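Local coordinates for protein glycinin (PDB 1OD5) that probably serves as a seed storage protein, a hexameric 11S globulin that stores nitrogen and sulfur-containing amino acids for the germinating soybean plant, at residues A[65-70]-A[119-124]; A[326-331]-A[358-363]. All coordinates share one frame; numbering follows the deposited sequence.

Contact 1. Residues A[65-70]-A[119-124]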
loop_
_atom_site.group_PDB
_atom_site.type_symbol
_atom_site.label_atom_id
_atom_site.label_comp_id
_atom_site.label_asym_id
_atom_site.label_seq_id
_atom_site.Cartn_x
_atom_site.Cartn_y
_atom_site.Cartn_z
ATOM N N PRO A 65 -11.365 -19.302 2.586
ATOM C CA PRO A 65 -10.460 -19.851 1.585
ATOM C C PRO A 65 -9.986 -21.228 1.907
ATOM O O PRO A 65 -9.871 -21.551 3.087
ATOM C CB PRO A 65 -9.302 -18.895 1.529
ATOM C CG PRO A 65 -9.232 -18.436 2.962
ATOM C CD PRO A 65 -10.690 -18.314 3.411
ATOM N N GLN A 66 -9.743 -22.042 0.886
ATOM C CA GLN A 66 -9.202 -23.352 1.151
ATOM C C GLN A 66 -8.004 -23.560 0.255
ATOM O O GLN A 66 -7.970 -23.114 -0.883
ATOM C CB GLN A 66 -10.257 -24.475 0.941
ATOM C CG GLN A 66 -11.179 -24.435 -0.213
ATOM C CD GLN A 66 -12.345 -25.415 -0.165
ATOM O OE1 GLN A 66 -13.478 -25.021 -0.437
ATOM N NE2 GLN A 66 -12.118 -26.703 0.076
ATOM N N MET A 67 -6.956 -24.127 0.836
ATOM C CA MET A 67 -5.725 -24.424 0.130
ATOM C C MET A 67 -5.744 -25.921 -0.028
ATOM O O MET A 67 -5.857 -26.665 0.935
ATOM C CB MET A 67 -4.511 -24.012 0.925
ATOM C CG MET A 67 -3.226 -24.332 0.199
ATOM S SD MET A 67 -1.869 -23.531 1.027
ATOM C CE MET A 67 -2.195 -21.979 0.296
ATOM N N ILE A 68 -5.525 -26.385 -1.248
ATOM C CA ILE A 68 -5.601 -27.773 -1.586
ATOM C C ILE A 68 -4.358 -28.399 -2.170
ATOM O O ILE A 68 -3.905 -27.863 -3.169
ATOM C CB ILE A 68 -6.764 -27.937 -2.587
ATOM C CG1 ILE A 68 -8.009 -27.218 -2.103
ATOM C CG2 ILE A 68 -7.008 -29.435 -2.816
ATOM C CD1 ILE A 68 -9.239 -27.438 -2.981
ATOM N N ILE A 69 -3.719 -29.451 -1.665
ATOM C CA ILE A 69 -2.600 -29.986 -2.401
ATOM C C ILE A 69 -3.102 -31.255 -3.087
ATOM O O ILE A 69 -3.795 -32.055 -2.476
ATOM C CB ILE A 69 -1.395 -30.277 -1.472
ATOM C CG1 ILE A 69 -0.273 -30.816 -2.380
ATOM C CG2 ILE A 69 -1.744 -31.253 -0.349
ATOM C CD1 ILE A 69 1.098 -31.005 -1.748
ATOM N N VAL A 70 -2.851 -31.443 -4.382
ATOM C CA VAL A 70 -3.245 -32.611 -5.139
ATOM C C VAL A 70 -2.112 -33.600 -4.948
ATOM O O VAL A 70 -0.975 -33.316 -5.323
ATOM C CB VAL A 70 -3.387 -32.254 -6.624
ATOM C CG1 VAL A 70 -3.587 -33.489 -7.451
ATOM C CG2 VAL A 70 -4.566 -31.337 -6.803
ATOM N N GLY A 119 1.292 -32.664 -6.992
ATOM C CA GLY A 119 2.295 -31.723 -6.573
ATOM C C GLY A 119 1.745 -30.322 -6.599
ATOM O O GLY A 119 2.314 -29.465 -5.957
ATOM N N ASP A 120 0.668 -30.037 -7.314
ATOM C CA ASP A 120 0.095 -28.706 -7.346
ATOM C C ASP A 120 -0.749 -28.331 -6.145
ATOM O O ASP A 120 -1.454 -29.145 -5.570
ATOM C CB ASP A 120 -0.795 -28.536 -8.543
ATOM C CG ASP A 120 -0.090 -28.590 -9.898
ATOM O OD1 ASP A 120 1.141 -28.633 -9.961
ATOM O OD2 ASP A 120 -0.806 -28.587 -10.900
ATOM N N VAL A 121 -0.704 -27.067 -5.796
ATOM C CA VAL A 121 -1.467 -26.505 -4.707
ATOM C C VAL A 121 -2.519 -25.632 -5.362
ATOM O O VAL A 121 -2.217 -24.985 -6.356
ATOM C CB VAL A 121 -0.602 -25.644 -3.835
ATOM C CG1 VAL A 121 -1.448 -24.901 -2.820
ATOM C CG2 VAL A 121 0.350 -26.528 -3.078
ATOM N N LEU A 122 -3.761 -25.564 -4.886
ATOM C CA LEU A 122 -4.765 -24.741 -5.491
ATOM C C LEU A 122 -5.417 -23.952 -4.400
ATOM O O LEU A 122 -5.544 -24.417 -3.287
ATOM C CB LEU A 122 -5.833 -25.542 -6.185
ATOM C CG LEU A 122 -5.434 -26.237 -7.464
ATOM C CD1 LEU A 122 -5.221 -27.705 -7.211
ATOM C CD2 LEU A 122 -6.545 -26.092 -8.484
ATOM N N VAL A 123 -5.822 -22.730 -4.685
ATOM C CA VAL A 123 -6.458 -21.886 -3.693
ATOM C C VAL A 123 -7.823 -21.579 -4.265
ATOM O O VAL A 123 -7.956 -21.262 -5.444
ATOM C CB VAL A 123 -5.607 -20.595 -3.488
ATOM C CG1 VAL A 123 -6.126 -19.717 -2.365
ATOM C CG2 VAL A 123 -4.189 -21.033 -3.097
ATOM N N ILE A 124 -8.854 -21.768 -3.448
ATOM C CA ILE A 124 -10.222 -21.503 -3.837
ATOM C C ILE A 124 -10.577 -20.270 -3.029
ATOM O O ILE A 124 -10.463 -20.275 -1.800
ATOM C CB ILE A 124 -11.158 -22.651 -3.443
ATOM C CG1 ILE A 124 -10.599 -24.001 -3.886
ATOM C CG2 ILE A 124 -12.534 -22.359 -4.041
ATOM C CD1 ILE A 124 -10.439 -24.252 -5.392
#

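Contact 2. Residues A[326-331]-A[358-363]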
loop_
_atom_site.group_PDB
_atom_site.type_symbol
_atom_site.label_atom_id
_atom_site.label_comp_id
_atom_site.label_asym_id
_atom_site.label_seq_id
_atom_site.Cartn_x
_atom_site.Cartn_y
_atom_site.Cartn_z
ATOM N N CYS A 326 -9.883 -11.095 -13.500
ATOM C CA CYS A 326 -10.667 -12.232 -13.927
ATOM C C CYS A 326 -9.877 -13.462 -14.322
ATOM O O CYS A 326 -10.451 -14.543 -14.497
ATOM C CB CYS A 326 -11.511 -11.844 -15.097
ATOM S SG CYS A 326 -12.580 -10.501 -14.590
ATOM N N THR A 327 -8.549 -13.307 -14.442
ATOM C CA THR A 327 -7.720 -14.423 -14.859
ATOM C C THR A 327 -6.538 -14.737 -13.918
ATOM O O THR A 327 -5.670 -15.543 -14.268
ATOM C CB THR A 327 -7.393 -14.035 -16.381
ATOM O OG1 THR A 327 -7.484 -15.258 -17.129
ATOM C CG2 THR A 327 -6.086 -13.257 -16.556
ATOM N N MET A 328 -6.556 -14.131 -12.692
ATOM C CA MET A 328 -5.603 -14.289 -11.577
ATOM C C MET A 328 -5.088 -15.725 -11.335
ATOM O O MET A 328 -5.885 -16.663 -11.369
ATOM C CB MET A 328 -6.334 -13.743 -10.353
ATOM C CG MET A 328 -6.090 -14.376 -8.979
ATOM S SD MET A 328 -7.253 -13.838 -7.699
ATOM C CE MET A 328 -6.419 -12.303 -7.376
ATOM N N LYS A 329 -3.787 -15.958 -11.074
ATOM C CA LYS A 329 -3.260 -17.293 -10.863
ATOM C C LYS A 329 -3.701 -17.871 -9.512
ATOM O O LYS A 329 -3.549 -17.263 -8.448
ATOM C CB LYS A 329 -1.763 -17.211 -10.961
ATOM C CG LYS A 329 -1.100 -18.553 -11.154
ATOM C CD LYS A 329 0.380 -18.263 -11.275
ATOM C CE LYS A 329 1.288 -19.474 -11.235
ATOM N NZ LYS A 329 0.934 -20.509 -12.201
ATOM N N LEU A 330 -4.329 -19.050 -9.564
ATOM C CA LEU A 330 -4.820 -19.715 -8.371
ATOM C C LEU A 330 -4.177 -21.065 -8.102
ATOM O O LEU A 330 -4.611 -21.796 -7.214
ATOM C CB LEU A 330 -6.342 -19.864 -8.494
ATOM C CG LEU A 330 -7.319 -18.913 -7.806
ATOM C CD1 LEU A 330 -6.593 -17.819 -7.037
ATOM C CD2 LEU A 330 -8.232 -18.381 -8.846
ATOM N N HIS A 331 -3.150 -21.446 -8.865
ATOM C CA HIS A 331 -2.487 -22.715 -8.635
ATOM C C HIS A 331 -0.988 -22.556 -8.825
ATOM O O HIS A 331 -0.525 -21.582 -9.409
ATOM C CB HIS A 331 -3.087 -23.761 -9.580
ATOM C CG HIS A 331 -2.501 -23.902 -10.971
ATOM N ND1 HIS A 331 -2.755 -23.179 -12.050
ATOM C CD2 HIS A 331 -1.596 -24.879 -11.312
ATOM C CE1 HIS A 331 -2.044 -23.677 -13.033
ATOM N NE2 HIS A 331 -1.352 -24.698 -12.577
ATOM N N LEU A 358 2.644 -16.519 -5.180
ATOM C CA LEU A 358 1.284 -16.554 -5.698
ATOM C C LEU A 358 0.560 -15.412 -5.041
ATOM O O LEU A 358 0.193 -15.550 -3.883
ATOM C CB LEU A 358 0.734 -17.929 -5.336
ATOM C CG LEU A 358 -0.546 -18.498 -5.887
ATOM C CD1 LEU A 358 -0.368 -18.786 -7.360
ATOM C CD2 LEU A 358 -0.864 -19.823 -5.197
ATOM N N PRO A 359 0.398 -14.241 -5.689
ATOM C CA PRO A 359 -0.132 -13.017 -5.089
ATOM C C PRO A 359 -1.501 -13.089 -4.423
ATOM O O PRO A 359 -1.709 -12.386 -3.439
ATOM C CB PRO A 359 -0.085 -11.986 -6.221
ATOM C CG PRO A 359 1.133 -12.451 -6.968
ATOM C CD PRO A 359 0.931 -13.955 -7.025
ATOM N N ALA A 360 -2.462 -13.883 -4.913
ATOM C CA ALA A 360 -3.789 -14.035 -4.298
ATOM C C ALA A 360 -3.706 -14.370 -2.796
ATOM O O ALA A 360 -4.522 -13.902 -2.006
ATOM C CB ALA A 360 -4.521 -15.173 -4.983
ATOM N N LEU A 361 -2.669 -15.139 -2.396
ATOM C CA LEU A 361 -2.476 -15.543 -1.033
ATOM C C LEU A 361 -2.396 -14.408 -0.064
ATOM O O LEU A 361 -2.793 -14.592 1.088
ATOM C CB LEU A 361 -1.221 -16.385 -0.875
ATOM C CG LEU A 361 -1.262 -17.777 -1.525
ATOM C CD1 LEU A 361 0.014 -18.532 -1.180
ATOM C CD2 LEU A 361 -2.448 -18.591 -0.995
ATOM N N ARG A 362 -1.972 -13.224 -0.478
ATOM C CA ARG A 362 -1.903 -12.117 0.461
ATOM C C ARG A 362 -3.286 -11.786 0.978
ATOM O O ARG A 362 -3.412 -11.430 2.146
ATOM C CB ARG A 362 -1.303 -10.860 -0.189
ATOM C CG ARG A 362 -0.446 -10.057 0.821
ATOM C CD ARG A 362 0.409 -8.929 0.207
ATOM N NE ARG A 362 1.004 -9.341 -1.072
ATOM C CZ ARG A 362 2.229 -9.888 -1.244
ATOM N NH1 ARG A 362 2.624 -10.219 -2.499
ATOM N NH2 ARG A 362 3.055 -10.092 -0.213
ATOM N N GLN A 363 -4.333 -11.922 0.148
ATOM C CA GLN A 363 -5.694 -11.638 0.612
ATOM C C GLN A 363 -6.334 -12.815 1.369
ATOM O O GLN A 363 -7.335 -12.623 2.060
ATOM C CB GLN A 363 -6.633 -11.301 -0.548
ATOM C CG GLN A 363 -7.464 -10.019 -0.316
ATOM C CD GLN A 363 -8.150 -9.856 1.059
ATOM O OE1 GLN A 363 -9.284 -10.290 1.337
ATOM N NE2 GLN A 363 -7.439 -9.187 1.970
HETATM O O HOH W 1 -1.907 -15.020 -7.904
#

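Contact 1. Residues A[65-70]-A[119-124]
Met67 lays its CG against Val121 CG1, 3.5 Å away, a diagonal contact two residues along the strand from its non-hydrogen-bonded partner Val123. CG stands anti to the backbone N (chi1 179°), and the bend at chi3 (-80°) carries CE back over Val123, 4.0 Å from CG2. One thioether side chain thus spans two valines of the facing strand; an alanine here would probably leave both without this neighbour and open a gap on that face. On the opposite face the diagonals run the other way: Ile68 CD1 meets Ile124 CG1 at 3.8 Å, and Val70 CG2 meets Leu122 CD1 at 3.7 Å.

The register behind this packing is that of a regular antiparallel pair in a cupin beta-barrel. Gln66 with Ile124 and Ile68 with Leu122 are the hydrogen-bonded pairs, the latter joined by Ile68 N to Leu122 O at 2.8 Å. At the far end Val70 is held at both backbone polar atoms, its N to Asp120 O and its O to Gly119 N, each 2.9 Å.

Ile68 also lies near the bound carbonate. Further out, strand 140-146 flanks 66-70 and strand 331-333 flanks 120-124, while helix 361-364 packs Leu361 and Phe364 onto the face of Met67 and Val123.

Contact 2. Residues A[326-331]-A[358-363]
Leu358 sets one methyl, CD1, over the flat peptide groups of Lys329 and His331. It stands almost squarely above the Lys329 carbonyl, 3.7 Å from O, and also over a face of the His331 carbonyl, 3.5 Å from that O. On the other side of the Lys329 peptide plane, far less squarely, lies the methyl of Ala360. The imidazole of His331 takes no part here, lying instead against Asp120 and Leu122.

This is a packing of loop against turn in a two-cupin subunit: 326-331 leads from the disulfide Cys84-Cys326, which joins the acidic and basic chains as in 11S globulins generally, into strand 331-333, whereas 358-363 runs into the short helix 361-364 of the second cupin domain.

The aliphatic part of Lys329 crosses Leu358 at about a right angle, with its CG 3.9 Å from Leu358 CD1. An extended chain, CG anti to the backbone N (chi1 -164°), passes the leucine methyl before a bend at chi4 brings NZ weakly to His331 O. Long, weak ion pairs also link NZ to Glu332 of the same chain and to Glu332 of a neighbouring subunit, so this edge of the contact borders the subunit interface.

Ala360 fills the other half. Its CB points toward the loop and is touched from two quarters, by Leu330 CD1 at 3.9 Å and by Met328 SD at 4.1 Å. Polar linkage between the segments is left to water: one molecule donates to Lys329 O at 2.8 Å, reaching it from beside the peptide rather than from above, and accepts from Ala360 N at 3.2 Å.

From the N terminus, contact 1 comes first: the chain leaves 65-70, passes through strands 74-79, 88-90 and 108-117, and returns at 119-124, closing a long excursion within the first cupin domain. Only much later does contact 2 open, when 326-331 meets 358-363 across a shorter loop holding strands 331-333, 342-344 and 348-353. The two therefore follow in series, neither nested nor crossed, yet they touch in space. A probable hydrogen bond joins Val123 N to Leu330 O, 3.0 Å apart, and Leu361 CD2 packs on both Met67 CE and Val123 CG2. Together they tie the first barrel's sheet to the beginning of the second cupin domain.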